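Local coordinates for protein VPX (Simian immunodeficiency virus, PDB 4CC9) that targets host SAMHD1 for proteasomal degradation by binding DCAF-1 of the CUL4A-DDB1 ubiquitin ligase, and takes part in nuclear import of the viral pre-integration complex, at residues Asp33-Glu38 / Arg77-Ile82; Asn45-Glu50 / Phe87-Lys92. All coordinates share one frame; numbering follows the deposited sequence.

Interaction 1. Residues Asp33-Glu38 / Arg77-Ile82; sequences DRTVEE and RYLCLI
The hydroxyl OG1 of T35 has two hydrogen-bond partners, W31 O one turn earlier on its own helix and a polar side chain of another protein, while the methyl of the same residue meets L79. This is the core of the three-helix bundle of Vpx, where helix 25-43 packs against helix 71-91. With CG2 anti to the backbone N, T35 sends that methyl toward the fork of L79, and its CG2 is 4.0 Å from both CD1 and CD2 of the leucine. The two side chains meet at about a right angle; W31 and I39, also on helix 25-43, touch the leucine as well. V36 and L79 bring the backbones closest, with their CA atoms 6.2 Å apart.

From helix 71-91 the ring of Y78 reaches both other helices: W56 of helix 49-66 meets it edge-to-face and its OH is hydrogen-bonded to N40 OD1 of helix 25-43, while I82 CG1, one turn on along its own helix, sits 3.5 Å above one face near the rim. Y78 CG is anti to the backbone N (chi1 164°), which carries the ring toward helix 25-43. There V36 CG2 comes up to the ring edge, near its plane, 4.2 Å from Y78 CE2.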
ATOM      1  N   ASP B  33       0.963   4.025  24.097  1.00 26.91           N
ATOM      2  CA  ASP B  33       0.132   3.284  25.045  1.00 27.21           C
ATOM      3  C   ASP B  33      -1.231   2.952  24.462  1.00 30.93           C
ATOM      4  O   ASP B  33      -1.702   1.816  24.544  1.00 28.45           O
ATOM      5  CB  ASP B  33      -0.046   4.082  26.331  1.00 31.43           C
ATOM      6  CG  ASP B  33       1.200   4.058  27.208  1.00 43.54           C
ATOM      7  OD1 ASP B  33       1.845   2.989  27.287  1.00 41.02           O
ATOM      8  OD2 ASP B  33       1.534   5.107  27.809  1.00 47.77           O
ATOM      9  N   ARG B  34      -1.861   3.953  23.858  1.00 31.88           N
ATOM     10  CA  ARG B  34      -3.194   3.775  23.311  1.00 23.90           C
ATOM     11  C   ARG B  34      -3.200   2.786  22.148  1.00 25.38           C
ATOM     12  O   ARG B  34      -4.079   1.921  22.090  1.00 22.38           O
ATOM     13  CB  ARG B  34      -3.791   5.128  22.908  1.00 21.54           C
ATOM     14  CG  ARG B  34      -5.275   5.085  22.595  1.00 32.14           C
ATOM     15  N   THR B  35      -2.207   2.872  21.250  1.00 19.09           N
ATOM     16  CA  THR B  35      -2.190   2.013  20.052  1.00 16.97           C
ATOM     17  C   THR B  35      -1.943   0.523  20.350  1.00 23.79           C
ATOM     18  O   THR B  35      -2.531  -0.348  19.690  1.00 15.24           O
ATOM     19  CB  THR B  35      -1.161   2.503  18.984  1.00 16.31           C
ATOM     20  OG1 THR B  35      -1.400   3.880  18.661  1.00 15.83           O
ATOM     21  CG2 THR B  35      -1.271   1.682  17.697  1.00  8.77           C
ATOM     22  N   VAL B  36      -1.079   0.220  21.324  1.00 25.75           N
ATOM     23  CA  VAL B  36      -0.806  -1.185  21.651  1.00 20.81           C
ATOM     24  C   VAL B  36      -2.076  -1.857  22.176  1.00 26.83           C
ATOM     25  O   VAL B  36      -2.390  -3.001  21.805  1.00 23.55           O
ATOM     26  CB  VAL B  36       0.435  -1.388  22.595  1.00 22.68           C
ATOM     27  CG1 VAL B  36       0.434  -0.399  23.721  1.00 34.52           C
ATOM     28  CG2 VAL B  36       0.463  -2.804  23.174  1.00 21.67           C
ATOM     29  N   GLU B  37      -2.834  -1.131  22.995  1.00 27.40           N
ATOM     30  CA  GLU B  37      -4.081  -1.675  23.531  1.00 34.47           C
ATOM     31  C   GLU B  37      -5.095  -1.891  22.417  1.00 34.02           C
ATOM     32  O   GLU B  37      -5.755  -2.933  22.357  1.00 32.02           O
ATOM     33  CB  GLU B  37      -4.668  -0.760  24.604  1.00 34.30           C
ATOM     34  CG  GLU B  37      -3.802  -0.636  25.834  1.00 52.71           C
ATOM     35  CD  GLU B  37      -4.608  -0.293  27.075  1.00 68.66           C
ATOM     36  OE1 GLU B  37      -5.835  -0.077  26.938  1.00 71.30           O
ATOM     37  OE2 GLU B  37      -4.017  -0.246  28.183  1.00 69.61           O
ATOM     38  N   GLU B  38      -5.206  -0.909  21.527  1.00 28.55           N
ATOM     39  CA  GLU B  38      -6.154  -1.005  20.425  1.00 21.43           C
ATOM     40  C   GLU B  38      -5.784  -2.093  19.411  1.00 27.26           C
ATOM     41  O   GLU B  38      -6.658  -2.843  18.962  1.00 29.81           O
ATOM     42  CB  GLU B  38      -6.344   0.352  19.754  1.00 28.48           C
ATOM     43  CG  GLU B  38      -7.076   1.370  20.630  1.00 45.67           C
ATOM     44  CD  GLU B  38      -7.339   2.690  19.914  1.00 62.26           C
ATOM     45  OE1 GLU B  38      -6.926   2.825  18.740  1.00 66.50           O
ATOM     46  OE2 GLU B  38      -7.960   3.590  20.526  1.00 69.04           O
ATOM     47  N   ARG B  77       8.867  -2.352  19.739  1.00 20.00           N
ATOM     48  CA  ARG B  77       9.276  -3.492  18.901  1.00 19.11           C
ATOM     49  C   ARG B  77       8.123  -4.488  18.751  1.00 19.36           C
ATOM     50  O   ARG B  77       7.927  -5.079  17.686  1.00 22.02           O
ATOM     51  CB  ARG B  77      10.520  -4.206  19.449  1.00 12.82           C
ATOM     52  CG  ARG B  77      11.768  -3.312  19.530  1.00 24.21           C
ATOM     53  CD  ARG B  77      12.171  -2.770  18.158  1.00 23.26           C
ATOM     54  NE  ARG B  77      12.413  -3.869  17.232  1.00 26.21           N
ATOM     55  CZ  ARG B  77      13.599  -4.437  17.018  1.00 32.76           C
ATOM     56  NH1 ARG B  77      14.684  -3.996  17.653  1.00 26.58           N
ATOM     57  NH2 ARG B  77      13.702  -5.457  16.158  1.00 37.32           N
ATOM     58  N   TYR B  78       7.342  -4.657  19.810  1.00 12.85           N
ATOM     59  CA  TYR B  78       6.227  -5.587  19.752  1.00 18.69           C
ATOM     60  C   TYR B  78       5.140  -5.082  18.786  1.00 17.62           C
ATOM     61  O   TYR B  78       4.622  -5.849  17.974  1.00 19.11           O
ATOM     62  CB  TYR B  78       5.650  -5.831  21.159  1.00 12.88           C
ATOM     63  CG  TYR B  78       4.272  -6.459  21.141  1.00 12.72           C
ATOM     64  CD1 TYR B  78       4.117  -7.828  20.958  1.00 19.60           C
ATOM     65  CD2 TYR B  78       3.129  -5.686  21.310  1.00  7.01           C
ATOM     66  CE1 TYR B  78       2.853  -8.418  20.946  1.00 21.63           C
ATOM     67  CE2 TYR B  78       1.864  -6.265  21.299  1.00 16.59           C
ATOM     68  CZ  TYR B  78       1.743  -7.632  21.112  1.00 20.72           C
ATOM     69  OH  TYR B  78       0.511  -8.222  21.093  1.00 20.92           O
ATOM     70  N   LEU B  79       4.794  -3.800  18.889  1.00 15.56           N
ATOM     71  CA  LEU B  79       3.777  -3.209  18.016  1.00 18.86           C
ATOM     72  C   LEU B  79       4.151  -3.378  16.542  1.00 18.78           C
ATOM     73  O   LEU B  79       3.308  -3.770  15.730  1.00 17.24           O
ATOM     74  CB  LEU B  79       3.562  -1.720  18.350  1.00 16.65           C
ATOM     75  CG  LEU B  79       2.560  -0.932  17.504  1.00 18.83           C
ATOM     76  CD1 LEU B  79       1.174  -1.537  17.598  1.00 19.57           C
ATOM     77  CD2 LEU B  79       2.519   0.533  17.915  1.00 17.61           C
ATOM     78  N   CYS B  80       5.411  -3.110  16.196  1.00 18.64           N
ATOM     79  CA  CYS B  80       5.823  -3.212  14.794  1.00 18.71           C
ATOM     80  C   CYS B  80       5.626  -4.630  14.247  1.00 21.70           C
ATOM     81  O   CYS B  80       5.210  -4.802  13.095  1.00 27.11           O
ATOM     82  CB  CYS B  80       7.263  -2.708  14.590  1.00 13.08           C
ATOM     83  SG  CYS B  80       7.479  -0.888  14.883  1.00 26.76           S
ATOM     84  N   LEU B  81       5.881  -5.640  15.077  1.00 18.09           N
ATOM     85  CA  LEU B  81       5.661  -7.036  14.664  1.00 24.95           C
ATOM     86  C   LEU B  81       4.185  -7.358  14.438  1.00 24.35           C
ATOM     87  O   LEU B  81       3.841  -8.051  13.475  1.00 19.53           O
ATOM     88  CB  LEU B  81       6.232  -8.009  15.692  1.00 25.93           C
ATOM     89  CG  LEU B  81       7.754  -8.107  15.741  1.00 24.65           C
ATOM     90  CD1 LEU B  81       8.180  -8.899  16.963  1.00 17.36           C
ATOM     91  CD2 LEU B  81       8.302  -8.749  14.452  1.00 20.86           C
ATOM     92  N   ILE B  82       3.314  -6.868  15.322  1.00 14.79           N
ATOM     93  CA  ILE B  82       1.884  -7.123  15.163  1.00 14.24           C
ATOM     94  C   ILE B  82       1.320  -6.347  13.971  1.00 25.46           C
ATOM     95  O   ILE B  82       0.449  -6.868  13.250  1.00 19.92           O
ATOM     96  CB  ILE B  82       1.077  -6.810  16.435  1.00 21.16           C
ATOM     97  CG1 ILE B  82       1.640  -7.609  17.617  1.00 26.90           C
ATOM     98  CG2 ILE B  82      -0.387  -7.185  16.241  1.00 17.77           C
ATOM     99  CD1 ILE B  82       1.693  -9.122  17.353  1.00 17.68           C
TER

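Interaction 2. Residues Asn45-Glu50 / Phe87-Lys92. With ZN (zinc ion), chain F.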
ATOM      1  N   ASN B  45      -9.759 -10.527  16.733  1.00 44.02           N
ATOM      2  CA  ASN B  45     -10.837 -10.868  15.802  1.00 39.35           C
ATOM      3  C   ASN B  45     -10.339 -11.383  14.448  1.00 40.19           C
ATOM      4  O   ASN B  45     -11.141 -11.664  13.563  1.00 47.97           O
ATOM      5  CB  ASN B  45     -11.747  -9.659  15.558  1.00 37.80           C
ATOM      6  CG  ASN B  45     -12.401  -9.151  16.829  1.00 47.91           C
ATOM      7  OD1 ASN B  45     -12.649  -9.915  17.759  1.00 53.92           O
ATOM      8  ND2 ASN B  45     -12.692  -7.853  16.870  1.00 47.82           N
ATOM      9  N   HIS B  46      -9.023 -11.500  14.281  1.00 33.85           N
ATOM     10  CA  HIS B  46      -8.453 -11.906  12.995  1.00 26.81           C
ATOM     11  C   HIS B  46      -7.382 -12.974  13.155  1.00 32.60           C
ATOM     12  O   HIS B  46      -7.252 -13.861  12.317  1.00 38.89           O
ATOM     13  CB  HIS B  46      -7.831 -10.707  12.268  1.00 20.67           C
ATOM     14  CG  HIS B  46      -8.812  -9.630  11.928  1.00 33.41           C
ATOM     15  ND1 HIS B  46      -9.522  -9.616  10.742  1.00 40.40           N
ATOM     16  CD2 HIS B  46      -9.195  -8.529  12.611  1.00 36.40           C
ATOM     17  CE1 HIS B  46     -10.302  -8.552  10.714  1.00 40.98           C
ATOM     18  NE2 HIS B  46     -10.126  -7.877  11.834  1.00 44.39           N
ATOM     19  N   LEU B  47      -6.594 -12.868  14.220  1.00 29.60           N
ATOM     20  CA  LEU B  47      -5.457 -13.758  14.411  1.00 26.85           C
ATOM     21  C   LEU B  47      -5.753 -14.672  15.584  1.00 27.55           C
ATOM     22  O   LEU B  47      -6.519 -14.297  16.476  1.00 28.28           O
ATOM     23  CB  LEU B  47      -4.182 -12.945  14.677  1.00 27.14           C
ATOM     24  CG  LEU B  47      -3.895 -11.799  13.698  1.00 30.70           C
ATOM     25  CD1 LEU B  47      -2.654 -11.043  14.093  1.00 30.40           C
ATOM     26  CD2 LEU B  47      -3.758 -12.319  12.270  1.00 29.56           C
ATOM     27  N   PRO B  48      -5.164 -15.881  15.583  1.00 30.49           N
ATOM     28  CA  PRO B  48      -5.320 -16.778  16.738  1.00 32.96           C
ATOM     29  C   PRO B  48      -4.793 -16.138  18.019  1.00 37.41           C
ATOM     30  O   PRO B  48      -3.646 -15.680  18.061  1.00 41.58           O
ATOM     31  CB  PRO B  48      -4.492 -18.019  16.359  1.00 33.07           C
ATOM     32  CG  PRO B  48      -3.742 -17.673  15.095  1.00 29.41           C
ATOM     33  CD  PRO B  48      -4.466 -16.524  14.454  1.00 29.96           C
ATOM     34  N   ARG B  49      -5.645 -16.107  19.041  1.00 40.13           N
ATOM     35  CA  ARG B  49      -5.336 -15.496  20.328  1.00 40.98           C
ATOM     36  C   ARG B  49      -4.009 -15.961  20.917  1.00 44.32           C
ATOM     37  O   ARG B  49      -3.291 -15.179  21.535  1.00 52.28           O
ATOM     38  CB  ARG B  49      -6.463 -15.782  21.318  1.00 38.17           C
ATOM     39  CG  ARG B  49      -6.538 -14.823  22.498  1.00 39.90           C
ATOM     40  CD  ARG B  49      -7.810 -15.061  23.285  1.00 40.77           C
ATOM     41  NE  ARG B  49      -7.567 -15.098  24.724  1.00 51.89           N
ATOM     42  CZ  ARG B  49      -7.828 -14.086  25.545  1.00 58.55           C
ATOM     43  NH1 ARG B  49      -8.346 -12.962  25.061  1.00 56.37           N
ATOM     44  NH2 ARG B  49      -7.579 -14.199  26.846  1.00 58.60           N
ATOM     45  N   GLU B  50      -3.666 -17.225  20.725  1.00 39.54           N
ATOM     46  CA  GLU B  50      -2.447 -17.713  21.348  1.00 46.46           C
ATOM     47  C   GLU B  50      -1.200 -17.235  20.614  1.00 42.80           C
ATOM     48  O   GLU B  50      -0.093 -17.278  21.157  1.00 44.90           O
ATOM     49  CB  GLU B  50      -2.482 -19.232  21.540  1.00 54.03           C
ATOM     50  CG  GLU B  50      -3.469 -19.671  22.636  1.00 69.84           C
ATOM     51  CD  GLU B  50      -3.238 -18.970  23.987  1.00 79.58           C
ATOM     52  OE1 GLU B  50      -2.084 -18.959  24.474  1.00 81.20           O
ATOM     53  OE2 GLU B  50      -4.214 -18.430  24.566  1.00 78.99           O
ATOM     54  N   PHE B  87      -0.906  -6.624   8.552  1.00 17.68           N
ATOM     55  CA  PHE B  87      -0.708  -6.311   7.138  1.00 14.63           C
ATOM     56  C   PHE B  87      -0.777  -7.589   6.302  1.00 20.55           C
ATOM     57  O   PHE B  87      -1.430  -7.626   5.264  1.00 18.32           O
ATOM     58  CB  PHE B  87       0.646  -5.621   6.947  1.00 11.74           C
ATOM     59  CG  PHE B  87       1.076  -5.452   5.504  1.00  5.49           C
ATOM     60  CD1 PHE B  87       0.648  -4.359   4.750  1.00 15.85           C
ATOM     61  CD2 PHE B  87       1.954  -6.354   4.919  1.00 14.70           C
ATOM     62  CE1 PHE B  87       1.071  -4.177   3.409  1.00 10.05           C
ATOM     63  CE2 PHE B  87       2.394  -6.187   3.589  1.00 14.59           C
ATOM     64  CZ  PHE B  87       1.951  -5.092   2.835  1.00 16.95           C
ATOM     65  N   MET B  88      -0.096  -8.637   6.746  1.00 24.41           N
ATOM     66  CA  MET B  88      -0.113  -9.883   5.991  1.00 27.66           C
ATOM     67  C   MET B  88      -1.520 -10.489   5.952  1.00 29.76           C
ATOM     68  O   MET B  88      -1.963 -10.984   4.913  1.00 29.65           O
ATOM     69  CB  MET B  88       0.908 -10.874   6.557  1.00 21.99           C
ATOM     70  CG  MET B  88       2.357 -10.477   6.231  1.00 29.51           C
ATOM     71  SD  MET B  88       3.623 -11.623   6.834  1.00 34.19           S
ATOM     72  CE  MET B  88       3.487 -11.386   8.602  1.00 49.50           C
ATOM     73  N   HIS B  89      -2.237 -10.417   7.069  1.00 20.18           N
ATOM     74  CA  HIS B  89      -3.589 -10.984   7.119  1.00 26.63           C
ATOM     75  C   HIS B  89      -4.544 -10.275   6.159  1.00 29.14           C
ATOM     76  O   HIS B  89      -5.329 -10.920   5.468  1.00 35.78           O
ATOM     77  CB  HIS B  89      -4.146 -10.944   8.544  1.00 21.27           C
ATOM     78  CG  HIS B  89      -5.575 -11.380   8.649  1.00 24.79           C
ATOM     79  ND1 HIS B  89      -5.942 -12.710   8.736  1.00 33.20           N
ATOM     80  CD2 HIS B  89      -6.719 -10.667   8.692  1.00 28.42           C
ATOM     81  CE1 HIS B  89      -7.257 -12.792   8.825  1.00 30.43           C
ATOM     82  NE2 HIS B  89      -7.758 -11.571   8.798  1.00 34.77           N
ATOM     83  N   CYS B  90      -4.469  -8.950   6.109  1.00 23.23           N
ATOM     84  CA  CYS B  90      -5.419  -8.183   5.314  1.00 27.57           C
ATOM     85  C   CYS B  90      -5.118  -8.202   3.815  1.00 34.19           C
ATOM     86  O   CYS B  90      -6.035  -8.142   3.003  1.00 29.96           O
ATOM     87  CB  CYS B  90      -5.546  -6.761   5.859  1.00 29.33           C
ATOM     88  SG  CYS B  90      -6.366  -6.718   7.501  1.00 70.06           S
ATOM     89  N   LYS B  91      -3.841  -8.307   3.452  1.00 33.75           N
ATOM     90  CA  LYS B  91      -3.462  -8.457   2.050  1.00 31.62           C
ATOM     91  C   LYS B  91      -4.026  -9.741   1.443  1.00 35.77           C
ATOM     92  O   LYS B  91      -4.455  -9.747   0.289  1.00 41.01           O
ATOM     93  CB  LYS B  91      -1.943  -8.444   1.886  1.00 25.00           C
ATOM     94  CG  LYS B  91      -1.345  -7.051   1.847  1.00 31.37           C
ATOM     95  CD  LYS B  91      -2.036  -6.207   0.795  1.00 36.33           C
ATOM     96  CE  LYS B  91      -1.117  -5.116   0.258  1.00 44.79           C
ATOM     97  NZ  LYS B  91       0.111  -5.699  -0.347  1.00 48.10           N
ATOM     98  N   LYS B  92      -4.037 -10.819   2.220  1.00 48.82           N
ATOM     99  CA  LYS B  92      -4.623 -12.069   1.749  1.00 48.36           C
ATOM    100  C   LYS B  92      -6.131 -11.964   1.520  1.00 45.57           C
ATOM    101  O   LYS B  92      -6.710 -12.763   0.783  1.00 38.84           O
ATOM    102  CB  LYS B  92      -4.333 -13.212   2.725  1.00 46.23           C
ATOM    103  CG  LYS B  92      -2.917 -13.726   2.643  1.00 47.35           C
ATOM    104  CD  LYS B  92      -2.755 -14.953   3.504  1.00 51.64           C
ATOM    105  CE  LYS B  92      -3.192 -14.686   4.923  1.00 53.32           C
ATOM    106  NZ  LYS B  92      -2.651 -15.727   5.835  1.00 59.52           N
TER
HETATM  107 ZN    ZN F1112      -9.674 -11.030   9.347  1.00 43.85          ZN
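The imidazole of H89 has the CB of H46 over one face, and the ring of H46 in turn receives H89 NE2 at its edge, near its own plane. Both rings belong to a zinc site of the His2Cys2 kind, completed by C94 and C96, which ties the linker between helices 25-43 and 49-66 to the last turn of helix 71-91. H46 CB lies 3.9 Å from the centroid of the H89 ring, 26° off its normal, a CH-pi contact displaced toward the rim. The ring planes are inclined at 69°, and the pair is neither stacked nor truly edge-to-face.

Different nitrogens reach the metal: H46 ND1 binds zinc at 2.0 Å, whereas H89 NE2 binds it at 2.1 Å. The angle between these two bonds at the zinc is about 108°, as expected for tetrahedral coordination. Sharing the metal also explains why H46 ND1 and H89 NE2 stand 3.3 Å apart without a hydrogen bond between them. The zinc would polarise both imidazoles, and the two cysteine sulfurs, if they bind as thiolates, would probably offset its charge.

H89 CG is anti to the backbone N, which swings the imidazole away from its helix toward the linker. L47 packs against the base of that side chain: its CD2 reaches to 4.0 Å from H89 CB, and the leucine also packs on A85 and M86 one turn earlier. H46 touches M86 too. C90, next to H89 in sequence, is not a ligand, its SG lying 5.7 Å from the zinc.

How the interactions relate
Helix 71-91 is common to both contacts: 77-82 lies near its middle and 87-92 at its far end. Interaction 1 is a buried apolar contact about 4 Å from the centre of the chain, whereas interaction 2 holds the zinc at the surface, about 15 Å from it. Their centres are about 14 Å apart and their nearest atoms about 5 Å, so they do not touch. The segments alternate along the sequence. Helix 25-43 is packed directly on helix 71-91 by interaction 1, and the linker that follows it is fastened to the same helix through the metal by interaction 2, so helix 71-91 is met at its middle by helix 25-43 and at its end by the linker leading into helix 49-66.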